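Local coordinates for putative uncharacterized protein (Ustilago maydis, PDB 4GNX), which is a subunit of the heterotrimeric replication protein A, which binds single-stranded DNA, and carries an OB-fold nucleic acid binding domain, at residues A43-I48 / V89-L94. Sequence-based numbering, arbitrary orientation.
Sequences AVVRNI and VYVRVL
Val44 lays its CG2 methyl over the centre of the Tyr90 ring, a CH-pi contact between the side chains of a non-hydrogen-bonded antiparallel pair. With CG1 anti to the backbone N (chi1 -177°), CG2 lies beside that N and over the ring, while CG1 covers one face of the Arg46 guanidinium. A beta-branched residue suits this place because one methyl serves each flat group. Tyr90 crosses Val44 obliquely, its hydroxyl hydrogen-bonded to Glu62 of a neighbouring subunit, so an aromatic with a polar tip fits here.

Ala43 and Val91 form the adjoining hydrogen-bonded pair. Ala43 N gives its hydrogen to Val91 O (3.0 Å), in the carbonyl plane, and Val91 N to Ala43 O (2.8 Å), almost in line with the carbonyl bond. A third bond, Val45 N to Val89 O at 3.2 Å, is the straightest at 163°, though its donor stands above the carbonyl plane. Val45 directs its CB toward segment 89-94, where buried, short branched side chains meet methyl to methyl, Val45 CG2 to Val91 CG1 at 3.8 Å. Small Ala43 packs on Val59 of strand 54-60.

The segments' N-to-C directions make 113°, far from antiparallel, as in a strongly coiled OB-fold barrel. Strand 38-50 also pairs with strand 54-60, Val91 and Val93 pack on Met111 of strand 110-113, and Arg92 forms a salt bridge with Glu119 of helix 117-135.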
loop_
_atom_site.group_PDB
_atom_site.type_symbol
_atom_site.label_atom_id
_atom_site.label_comp_id
_atom_site.label_asym_id
_atom_site.label_seq_id
_atom_site.Cartn_x
_atom_site.Cartn_y
_atom_site.Cartn_z
ATOM N N ALA B 43 -14.648 -8.492 -12.743
ATOM C CA ALA B 43 -14.939 -8.896 -14.116
ATOM C C ALA B 43 -16.315 -8.397 -14.502
ATOM O O ALA B 43 -17.069 -7.915 -13.641
ATOM C CB ALA B 43 -14.891 -10.403 -14.242
ATOM N N VAL B 44 -16.631 -8.533 -15.795
ATOM C CA VAL B 44 -17.918 -8.124 -16.334
ATOM C C VAL B 44 -18.765 -9.337 -16.706
ATOM O O VAL B 44 -18.295 -10.265 -17.390
ATOM C CB VAL B 44 -17.750 -7.212 -17.551
ATOM C CG1 VAL B 44 -19.104 -6.720 -18.059
ATOM C CG2 VAL B 44 -16.897 -6.027 -17.169
ATOM N N VAL B 45 -20.008 -9.330 -16.227
ATOM C CA VAL B 45 -20.948 -10.374 -16.502
ATOM C C VAL B 45 -21.364 -10.205 -17.946
ATOM O O VAL B 45 -21.750 -9.112 -18.371
ATOM C CB VAL B 45 -22.184 -10.215 -15.615
ATOM C CG1 VAL B 45 -23.104 -11.428 -15.750
ATOM C CG2 VAL B 45 -21.773 -9.990 -14.177
ATOM N N ARG B 46 -21.303 -11.291 -18.694
ATOM C CA ARG B 46 -21.660 -11.265 -20.095
ATOM C C ARG B 46 -22.860 -12.140 -20.426
ATOM O O ARG B 46 -23.571 -11.872 -21.398
ATOM C CB ARG B 46 -20.477 -11.696 -20.938
ATOM C CG ARG B 46 -19.391 -10.657 -20.997
ATOM C CD ARG B 46 -19.825 -9.350 -21.642
ATOM N NE ARG B 46 -18.685 -8.442 -21.724
ATOM C CZ ARG B 46 -18.767 -7.127 -21.872
ATOM N NH1 ARG B 46 -19.954 -6.524 -21.964
ATOM N NH2 ARG B 46 -17.645 -6.417 -21.930
ATOM N N ASN B 47 -23.052 -13.201 -19.640
ATOM C CA ASN B 47 -24.247 -14.050 -19.717
ATOM C C ASN B 47 -24.682 -14.621 -18.341
ATOM O O ASN B 47 -23.850 -14.796 -17.434
ATOM C CB ASN B 47 -24.052 -15.159 -20.749
ATOM C CG ASN B 47 -25.233 -16.106 -20.819
ATOM O OD1 ASN B 47 -25.121 -17.277 -20.442
ATOM N ND2 ASN B 47 -26.379 -15.600 -21.276
ATOM N N ILE B 48 -25.984 -14.869 -18.188
ATOM C CA ILE B 48 -26.523 -15.394 -16.947
ATOM C C ILE B 48 -27.484 -16.531 -17.247
ATOM O O ILE B 48 -28.532 -16.336 -17.848
ATOM C CB ILE B 48 -27.263 -14.322 -16.112
ATOM C CG1 ILE B 48 -26.382 -13.105 -15.846
ATOM C CG2 ILE B 48 -27.725 -14.913 -14.792
ATOM C CD1 ILE B 48 -27.117 -11.925 -15.242
ATOM N N VAL B 89 -21.995 -5.595 -16.486
ATOM C CA VAL B 89 -21.844 -4.961 -15.165
ATOM C C VAL B 89 -20.574 -5.491 -14.479
ATOM O O VAL B 89 -20.325 -6.698 -14.465
ATOM C CB VAL B 89 -23.101 -5.250 -14.276
ATOM C CG1 VAL B 89 -22.768 -5.190 -12.799
ATOM C CG2 VAL B 89 -24.257 -4.313 -14.606
ATOM N N TYR B 90 -19.765 -4.605 -13.910
ATOM C CA TYR B 90 -18.618 -5.080 -13.151
ATOM C C TYR B 90 -19.003 -5.698 -11.809
ATOM O O TYR B 90 -19.945 -5.252 -11.145
ATOM C CB TYR B 90 -17.579 -3.995 -12.974
ATOM C CG TYR B 90 -16.597 -3.928 -14.125
ATOM C CD1 TYR B 90 -16.754 -2.998 -15.135
ATOM C CD2 TYR B 90 -15.495 -4.799 -14.193
ATOM C CE1 TYR B 90 -15.852 -2.927 -16.174
ATOM C CE2 TYR B 90 -14.583 -4.732 -15.233
ATOM C CZ TYR B 90 -14.776 -3.806 -16.228
ATOM O OH TYR B 90 -13.907 -3.724 -17.290
ATOM N N VAL B 91 -18.287 -6.750 -11.431
ATOM C CA VAL B 91 -18.531 -7.424 -10.167
ATOM C C VAL B 91 -17.241 -7.906 -9.519
ATOM O O VAL B 91 -16.256 -8.238 -10.218
ATOM C CB VAL B 91 -19.408 -8.656 -10.341
ATOM C CG1 VAL B 91 -20.750 -8.288 -10.945
ATOM C CG2 VAL B 91 -18.679 -9.673 -11.195
ATOM N N ARG B 92 -17.270 -7.946 -8.184
ATOM C CA ARG B 92 -16.192 -8.518 -7.377
ATOM C C ARG B 92 -16.588 -9.981 -7.154
ATOM O O ARG B 92 -17.703 -10.277 -6.719
ATOM C CB ARG B 92 -16.041 -7.710 -6.058
ATOM C CG ARG B 92 -14.842 -7.947 -5.115
ATOM C CD ARG B 92 -13.723 -8.757 -5.716
ATOM N NE ARG B 92 -12.315 -8.380 -5.445
ATOM C CZ ARG B 92 -11.797 -7.159 -5.516
ATOM N NH1 ARG B 92 -12.589 -6.132 -5.743
ATOM N NH2 ARG B 92 -10.486 -6.966 -5.344
ATOM N N VAL B 93 -15.690 -10.894 -7.486
ATOM C CA VAL B 93 -15.978 -12.312 -7.323
ATOM C C VAL B 93 -15.087 -12.902 -6.249
ATOM O O VAL B 93 -13.880 -12.707 -6.274
ATOM C CB VAL B 93 -15.765 -13.083 -8.644
ATOM C CG1 VAL B 93 -15.916 -14.593 -8.437
ATOM C CG2 VAL B 93 -16.739 -12.580 -9.707
ATOM N N LEU B 94 -15.683 -13.605 -5.300
ATOM C CA LEU B 94 -14.921 -14.387 -4.339
ATOM C C LEU B 94 -15.282 -15.862 -4.539
ATOM O O LEU B 94 -16.470 -16.194 -4.641
ATOM C CB LEU B 94 -15.259 -13.923 -2.927
ATOM C CG LEU B 94 -14.243 -14.326 -1.870
ATOM C CD1 LEU B 94 -14.061 -13.244 -0.822
ATOM C CD2 LEU B 94 -14.691 -15.610 -1.219
#